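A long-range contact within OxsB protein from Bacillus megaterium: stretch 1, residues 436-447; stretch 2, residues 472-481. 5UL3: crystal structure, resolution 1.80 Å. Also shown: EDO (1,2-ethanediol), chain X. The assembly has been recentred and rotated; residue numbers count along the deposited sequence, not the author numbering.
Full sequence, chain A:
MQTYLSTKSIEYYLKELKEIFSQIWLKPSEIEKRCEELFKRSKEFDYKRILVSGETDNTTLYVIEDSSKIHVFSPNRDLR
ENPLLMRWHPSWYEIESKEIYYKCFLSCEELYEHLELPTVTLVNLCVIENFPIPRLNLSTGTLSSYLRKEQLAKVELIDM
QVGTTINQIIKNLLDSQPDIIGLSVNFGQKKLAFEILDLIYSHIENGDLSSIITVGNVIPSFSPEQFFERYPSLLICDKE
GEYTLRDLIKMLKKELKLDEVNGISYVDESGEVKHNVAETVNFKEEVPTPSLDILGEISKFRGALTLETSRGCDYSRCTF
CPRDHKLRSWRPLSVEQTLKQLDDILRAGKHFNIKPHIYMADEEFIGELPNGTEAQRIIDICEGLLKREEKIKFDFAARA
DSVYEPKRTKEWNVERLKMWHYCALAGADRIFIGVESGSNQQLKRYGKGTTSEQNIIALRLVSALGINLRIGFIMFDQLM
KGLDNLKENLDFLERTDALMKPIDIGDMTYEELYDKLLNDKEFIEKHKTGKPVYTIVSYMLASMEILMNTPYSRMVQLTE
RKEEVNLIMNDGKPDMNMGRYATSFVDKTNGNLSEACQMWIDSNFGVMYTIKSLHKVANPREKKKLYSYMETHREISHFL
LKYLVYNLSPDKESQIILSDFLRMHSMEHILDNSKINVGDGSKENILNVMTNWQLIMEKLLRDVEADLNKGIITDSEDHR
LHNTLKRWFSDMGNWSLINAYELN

Stretch 1 (436-447) ESGSNQQLKRYG
Stretch 2 472-481: GFIMFDQLMK

One carboxylate, Asp 477, gathers both polar side chains that the helix of stretch 1 sends across. With chi1 p (71°), it meets Arg 445 (m, t, m, then chi4 -73°) in a two-pronged salt bridge: NE donates to OD2 and NH2 to OD1 of Asp 477, each at 2.9 Å and nearly straight. Asp 477 OD1 also accepts from Gln 442 NE2 at 3.0 Å. The extended glutamine (chi1 and chi2 t, chi3 44°) spends its other amide proton on Met 475 O, 2.9 Å from Gln 442 NE2, so a primary amide suits this buried site between carboxylate and backbone carbonyl.

Both donors come from a helix beginning at Asn 440. Ser 439 caps it, its OG accepting from Gln 442 N at 3.2 Å, while Ser 437 OG (chi1 t) donates to Gln 442 OE1 at 2.6 Å and fixes the amide's orientation. The helix closes in a Schellman motif at Gly 447, whose positive phi (62°) favours glycine. Asp 477 also opens a type I turn to Met 480, closed by Met 480 N to Asp 477 O at 3.1 Å; Met 480 CA lies over one guanidinium face.

Tyr 446 (chi1 -72°) points toward stretch 2 and donates from OH to Ile 474 O at 2.7 Å. Tyr 446 CE2 packs 3.9 Å from Ile 474 CB, so one residue supplies both polar and apolar partners.

At the other end the backbones run parallel, Glu 436 bridging Phe 473 at a CA-CA distance of 3.8 Å. Glu 436 N donates to Gly 472 O at 2.8 Å, and Ile 474 N to Glu 436 O at 2.9 Å. Glu 436 has phi/psi 73/-30. Its side chain (m, m, 150°) returns beside Gly 472, where a CB would clash with OE1. The Phe 473 ring (chi1 -156°, chi2 -89°) covers Glu 436 O with one face.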

# COMPACT_ATOMS: atom_id res chain seq x y z
N GLU A 436 12.98 -11.47 1.17
CA GLU A 436 13.71 -10.96 0.00
C GLU A 436 14.84 -11.89 -0.48
O GLU A 436 15.13 -11.92 -1.68
CB GLU A 436 14.27 -9.55 0.27
CG GLU A 436 13.22 -8.45 0.64
CD GLU A 436 11.90 -8.53 -0.12
OE1 GLU A 436 10.86 -8.12 0.46
OE2 GLU A 436 11.86 -8.98 -1.27
N SER A 437 15.46 -12.65 0.41
CA SER A 437 16.55 -13.51 -0.04
C SER A 437 16.74 -14.67 0.91
O SER A 437 16.41 -14.58 2.10
CB SER A 437 17.87 -12.71 -0.16
OG SER A 437 18.94 -13.58 -0.53
N GLY A 438 17.30 -15.76 0.39
CA GLY A 438 17.76 -16.85 1.23
C GLY A 438 19.26 -17.05 1.21
O GLY A 438 19.74 -18.08 1.69
N SER A 439 20.02 -16.10 0.67
CA SER A 439 21.47 -16.19 0.56
C SER A 439 22.09 -15.13 1.46
O SER A 439 21.76 -13.95 1.34
CB SER A 439 21.91 -15.99 -0.89
OG SER A 439 23.22 -15.45 -0.96
N ASN A 440 22.99 -15.55 2.36
CA ASN A 440 23.49 -14.57 3.33
C ASN A 440 24.24 -13.43 2.65
O ASN A 440 24.10 -12.26 3.05
CB ASN A 440 24.36 -15.27 4.38
CG ASN A 440 23.52 -16.07 5.35
OD1 ASN A 440 22.37 -15.70 5.63
ND2 ASN A 440 24.06 -17.17 5.87
N GLN A 441 25.02 -13.72 1.61
CA GLN A 441 25.68 -12.66 0.84
C GLN A 441 24.66 -11.72 0.21
O GLN A 441 24.80 -10.50 0.29
CB GLN A 441 26.57 -13.27 -0.25
CG GLN A 441 27.80 -13.97 0.26
CD GLN A 441 28.59 -14.62 -0.87
OE1 GLN A 441 28.20 -14.56 -2.04
NE2 GLN A 441 29.71 -15.24 -0.51
N GLN A 442 23.63 -12.28 -0.42
CA GLN A 442 22.63 -11.43 -1.08
C GLN A 442 21.84 -10.62 -0.06
O GLN A 442 21.57 -9.44 -0.29
CB GLN A 442 21.69 -12.28 -1.94
CG GLN A 442 20.76 -11.47 -2.85
CD GLN A 442 19.83 -12.38 -3.64
OE1 GLN A 442 19.28 -13.33 -3.09
NE2 GLN A 442 19.70 -12.13 -4.94
N LEU A 443 21.51 -11.22 1.08
CA LEU A 443 20.85 -10.46 2.14
C LEU A 443 21.68 -9.25 2.55
O LEU A 443 21.14 -8.18 2.84
CB LEU A 443 20.59 -11.36 3.35
CG LEU A 443 19.39 -12.31 3.16
CD1 LEU A 443 19.41 -13.39 4.23
CD2 LEU A 443 18.06 -11.51 3.23
N LYS A 444 23.00 -9.41 2.58
CA LYS A 444 23.84 -8.27 2.93
C LYS A 444 23.86 -7.22 1.82
O LYS A 444 23.84 -6.02 2.11
CB LYS A 444 25.26 -8.77 3.26
CG LYS A 444 26.14 -7.72 3.90
CD LYS A 444 27.49 -8.33 4.26
CE LYS A 444 28.63 -7.35 4.05
NZ LYS A 444 29.94 -8.06 3.98
N ARG A 445 23.92 -7.65 0.55
CA ARG A 445 23.82 -6.69 -0.55
C ARG A 445 22.48 -5.96 -0.51
O ARG A 445 22.39 -4.80 -0.92
CB ARG A 445 23.94 -7.39 -1.91
CG ARG A 445 25.32 -7.92 -2.27
CD ARG A 445 25.41 -8.11 -3.78
NE ARG A 445 24.49 -9.12 -4.32
CZ ARG A 445 24.64 -10.43 -4.18
NH1 ARG A 445 25.68 -10.93 -3.50
NH2 ARG A 445 23.77 -11.26 -4.73
N TYR A 446 21.44 -6.64 -0.03
CA TYR A 446 20.11 -6.05 0.13
C TYR A 446 19.99 -5.20 1.39
O TYR A 446 18.95 -4.56 1.59
CB TYR A 446 19.06 -7.18 0.14
CG TYR A 446 18.81 -7.84 -1.20
CD1 TYR A 446 19.44 -7.40 -2.36
CD2 TYR A 446 17.90 -8.89 -1.31
CE1 TYR A 446 19.19 -8.01 -3.58
CE2 TYR A 446 17.66 -9.51 -2.51
CZ TYR A 446 18.29 -9.06 -3.65
OH TYR A 446 18.01 -9.67 -4.85
N GLY A 447 21.02 -5.16 2.23
CA GLY A 447 20.96 -4.40 3.47
C GLY A 447 19.89 -4.86 4.43
O GLY A 447 19.44 -4.07 5.26
N GLY A 472 8.10 -11.60 0.21
CA GLY A 472 8.80 -11.06 -0.94
C GLY A 472 10.10 -11.82 -1.15
O GLY A 472 10.74 -12.28 -0.21
N PHE A 473 10.47 -11.99 -2.42
CA PHE A 473 11.70 -12.71 -2.73
C PHE A 473 12.26 -12.17 -4.03
O PHE A 473 11.59 -12.22 -5.06
CB PHE A 473 11.46 -14.23 -2.83
CG PHE A 473 12.72 -15.05 -2.58
CD1 PHE A 473 13.56 -15.37 -3.62
CD2 PHE A 473 13.05 -15.46 -1.30
CE1 PHE A 473 14.74 -16.11 -3.38
CE2 PHE A 473 14.21 -16.19 -1.05
CZ PHE A 473 15.04 -16.52 -2.10
N ILE A 474 13.47 -11.62 -3.98
CA ILE A 474 14.08 -11.06 -5.17
C ILE A 474 15.23 -11.98 -5.55
O ILE A 474 16.34 -11.82 -5.03
CB ILE A 474 14.57 -9.62 -4.93
CG1 ILE A 474 13.45 -8.77 -4.31
CG2 ILE A 474 15.01 -9.00 -6.22
CD1 ILE A 474 13.98 -7.48 -3.67
N MET A 475 14.96 -12.93 -6.44
CA MET A 475 15.93 -13.99 -6.76
C MET A 475 17.19 -13.41 -7.40
O MET A 475 18.31 -13.73 -6.98
CB MET A 475 15.26 -15.00 -7.70
CG MET A 475 16.22 -16.06 -8.31
SD MET A 475 16.85 -17.17 -7.04
CE MET A 475 15.37 -18.11 -6.65
N PHE A 476 17.03 -12.56 -8.40
CA PHE A 476 18.12 -12.03 -9.20
C PHE A 476 18.43 -10.59 -8.82
O PHE A 476 17.52 -9.78 -8.63
CB PHE A 476 17.76 -12.09 -10.69
CG PHE A 476 17.44 -13.48 -11.19
CD1 PHE A 476 18.46 -14.39 -11.45
CD2 PHE A 476 16.13 -13.85 -11.43
CE1 PHE A 476 18.17 -15.66 -11.93
CE2 PHE A 476 15.83 -15.13 -11.91
CZ PHE A 476 16.86 -16.03 -12.17
N ASP A 477 19.72 -10.25 -8.70
CA ASP A 477 20.08 -8.84 -8.59
C ASP A 477 21.35 -8.59 -9.38
O ASP A 477 22.18 -9.49 -9.54
CB ASP A 477 20.23 -8.37 -7.13
CG ASP A 477 21.47 -8.92 -6.44
OD1 ASP A 477 21.55 -10.15 -6.25
OD2 ASP A 477 22.34 -8.10 -6.03
N GLN A 478 21.49 -7.35 -9.86
CA GLN A 478 22.44 -7.04 -10.92
C GLN A 478 23.89 -7.14 -10.46
O GLN A 478 24.77 -7.36 -11.29
CB GLN A 478 22.15 -5.65 -11.48
CG GLN A 478 20.87 -5.56 -12.33
CD GLN A 478 19.60 -5.31 -11.52
OE1 GLN A 478 19.60 -5.36 -10.29
NE2 GLN A 478 18.52 -5.00 -12.22
N LEU A 479 24.16 -7.00 -9.16
CA LEU A 479 25.53 -7.07 -8.69
C LEU A 479 25.96 -8.48 -8.31
O LEU A 479 27.10 -8.66 -7.86
CB LEU A 479 25.73 -6.12 -7.50
CG LEU A 479 25.44 -4.66 -7.84
CD1 LEU A 479 25.67 -3.72 -6.66
CD2 LEU A 479 26.29 -4.23 -9.04
N MET A 480 25.10 -9.48 -8.50
CA MET A 480 25.45 -10.85 -8.15
C MET A 480 26.49 -11.40 -9.11
O MET A 480 26.34 -11.30 -10.33
CB MET A 480 24.21 -11.75 -8.19
CG MET A 480 24.46 -13.18 -7.70
SD MET A 480 23.04 -14.26 -8.04
CE MET A 480 21.77 -13.48 -7.02
N LYS A 481 27.54 -12.00 -8.55
CA LYS A 481 28.62 -12.59 -9.33
C LYS A 481 28.60 -14.10 -9.12
O LYS A 481 28.67 -14.57 -7.98
CB LYS A 481 29.97 -12.00 -8.91
CG LYS A 481 30.16 -10.57 -9.36
CD LYS A 481 31.57 -10.06 -9.10
CE LYS A 481 31.75 -8.68 -9.71
NZ LYS A 481 33.10 -8.13 -9.43
C1 EDO X . 9.62 -6.99 -3.14
O1 EDO X . 10.06 -8.33 -2.88
C2 EDO X . 10.02 -6.04 -2.00
O2 EDO X . 9.37 -6.40 -0.77
O HOH W 1 28.47 -14.88 -4.93